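Local structure of PAN2-PAN3 deadenylation complex catalytic subunit pan2 (Neurospora crassa, 4CZW) at residues C190-H195 with C245-Q249. The protein is the catalytic subunit of the PAN deadenylation complex, and its exonuclease domain shortens mRNA poly(A) tails, releasing 5'-AMP, beside a ubiquitin-protease-like domain predicted to be inactive. Sequence-based numbering, arbitrary orientation.
Sequences CMHCQH and CTKCQ. With ZN (zinc ion), chain C.
Cys190 and Cys193 face Cys245 and Cys248 across a zinc ion, a Cys4 site built from two CxxC loops that resemble zinc knuckles. Each loop joins neighbouring strands at the far end of a four-stranded antiparallel sheet in the pseudo-UCH domain. The centre of the site lies about 50 Å from the centre of the chain, and the metal joins the two turns there. The two halves reach it alike. The leading cysteines, Cys190 and Cys245, hold SG anti to the backbone N (chi1 174° and -180°), whereas Cys193 and Cys248 turn SG between the backbone N and the carbonyl carbon. No hydrogen bond crosses between the two segments, which meet through the zinc and through side-chain packing, with Cys190 SG and Cys245 SG each 2.3 Å from ZN. Backbone amides steady the sulfurs: His192 N donates to Cys190 SG over 3.4 Å, and Lys247 N makes a weak bond to Cys245 SG, which may temper the thiolate charge. Beside the metal, the extended Lys247 chain runs past Cys193 and crosses His195 obliquely, a contact made by its methylene groups. Lys247 CD lies 3.8 Å from His195 CB and 3.6 Å from Cys193 SG.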
loop_
_atom_site.group_PDB
_atom_site.type_symbol
_atom_site.label_atom_id
_atom_site.label_comp_id
_atom_site.label_asym_id
_atom_site.label_seq_id
_atom_site.Cartn_x
_atom_site.Cartn_y
_atom_site.Cartn_z
ATOM N N CYS A 190 30.914 -8.813 -32.742
ATOM C CA CYS A 190 32.354 -9.016 -32.831
ATOM C C CYS A 190 32.960 -7.910 -33.685
ATOM O O CYS A 190 32.500 -7.656 -34.794
ATOM C CB CYS A 190 32.679 -10.391 -33.420
ATOM S SG CYS A 190 34.440 -10.692 -33.731
HETATM N N MSE A 191 33.988 -7.247 -33.167
HETATM C CA MSE A 191 34.584 -6.119 -33.874
HETATM C C MSE A 191 35.586 -6.560 -34.938
HETATM O O MSE A 191 36.273 -5.730 -35.532
HETATM C CB MSE A 191 35.257 -5.168 -32.882
HETATM C CG MSE A 191 34.296 -4.532 -31.891
HETATM SE SE MSE A 191 35.157 -3.201 -30.760
HETATM C CE MSE A 191 35.713 -1.947 -32.145
ATOM N N HIS A 192 35.666 -7.865 -35.183
ATOM C CA HIS A 192 36.570 -8.390 -36.200
ATOM C C HIS A 192 35.806 -8.876 -37.429
ATOM O O HIS A 192 36.009 -8.372 -38.533
ATOM C CB HIS A 192 37.422 -9.526 -35.632
ATOM C CG HIS A 192 38.521 -9.971 -36.547
ATOM N ND1 HIS A 192 39.623 -9.190 -36.821
ATOM C CD2 HIS A 192 38.685 -11.115 -37.254
ATOM C CE1 HIS A 192 40.421 -9.835 -37.656
ATOM N NE2 HIS A 192 39.874 -11.004 -37.934
ATOM N N CYS A 193 34.927 -9.856 -37.234
ATOM C CA CYS A 193 34.166 -10.433 -38.338
ATOM C C CYS A 193 32.753 -9.863 -38.417
ATOM O O CYS A 193 31.931 -10.330 -39.207
ATOM C CB CYS A 193 34.106 -11.956 -38.209
ATOM S SG CYS A 193 33.224 -12.547 -36.751
ATOM N N GLN A 194 32.480 -8.860 -37.586
ATOM C CA GLN A 194 31.208 -8.135 -37.591
ATOM C C GLN A 194 29.993 -9.037 -37.363
ATOM O O GLN A 194 28.882 -8.706 -37.774
ATOM C CB GLN A 194 31.044 -7.367 -38.906
ATOM C CG GLN A 194 32.262 -6.544 -39.294
ATOM C CD GLN A 194 32.724 -5.624 -38.181
ATOM O OE1 GLN A 194 31.917 -4.949 -37.541
ATOM N NE2 GLN A 194 34.030 -5.596 -37.940
ATOM N N HIS A 195 30.208 -10.170 -36.699
ATOM C CA HIS A 195 29.119 -11.092 -36.392
ATOM C C HIS A 195 28.327 -10.609 -35.182
ATOM O O HIS A 195 28.905 -10.174 -34.187
ATOM C CB HIS A 195 29.660 -12.500 -36.140
ATOM C CG HIS A 195 28.602 -13.499 -35.785
ATOM N ND1 HIS A 195 27.590 -13.850 -36.652
ATOM C CD2 HIS A 195 28.397 -14.218 -34.656
ATOM C CE1 HIS A 195 26.808 -14.745 -36.073
ATOM N NE2 HIS A 195 27.276 -14.985 -34.862
ATOM N N CYS A 245 34.304 -15.342 -29.817
ATOM C CA CYS A 245 33.417 -15.270 -30.971
ATOM C C CYS A 245 33.357 -16.619 -31.675
ATOM O O CYS A 245 34.383 -17.162 -32.086
ATOM C CB CYS A 245 33.873 -14.187 -31.949
ATOM S SG CYS A 245 32.809 -14.037 -33.405
ATOM N N THR A 246 32.149 -17.154 -31.814
ATOM C CA THR A 246 31.958 -18.481 -32.386
ATOM C C THR A 246 32.305 -18.534 -33.872
ATOM O O THR A 246 32.662 -19.590 -34.393
ATOM C CB THR A 246 30.509 -18.966 -32.197
ATOM O OG1 THR A 246 29.606 -18.022 -32.786
ATOM C CG2 THR A 246 30.186 -19.111 -30.719
ATOM N N LYS A 247 32.204 -17.397 -34.553
ATOM C CA LYS A 247 32.450 -17.360 -35.990
ATOM C C LYS A 247 33.940 -17.453 -36.313
ATOM O O LYS A 247 34.372 -18.384 -36.991
ATOM C CB LYS A 247 31.858 -16.093 -36.610
ATOM C CG LYS A 247 31.843 -16.115 -38.132
ATOM C CD LYS A 247 31.211 -14.861 -38.713
ATOM C CE LYS A 247 31.203 -14.910 -40.234
ATOM N NZ LYS A 247 30.663 -13.659 -40.834
ATOM N N CYS A 248 34.722 -16.491 -35.831
ATOM C CA CYS A 248 36.157 -16.486 -36.103
ATOM C C CYS A 248 36.936 -17.291 -35.061
ATOM O O CYS A 248 38.164 -17.222 -35.004
ATOM C CB CYS A 248 36.690 -15.051 -36.183
ATOM S SG CYS A 248 36.180 -13.949 -34.846
ATOM N N GLN A 249 36.206 -18.045 -34.241
ATOM C CA GLN A 249 36.785 -19.065 -33.364
ATOM C C GLN A 249 37.866 -18.567 -32.406
ATOM O O GLN A 249 38.798 -19.306 -32.086
ATOM C CB GLN A 249 37.360 -20.204 -34.213
ATOM C CG GLN A 249 36.311 -21.067 -34.894
ATOM C CD GLN A 249 35.702 -22.088 -33.955
ATOM O OE1 GLN A 249 34.551 -21.959 -33.540
ATOM N NE2 GLN A 249 36.474 -23.116 -33.619
HETATM ZN ZN ZN C . 34.177 -12.781 -34.726
#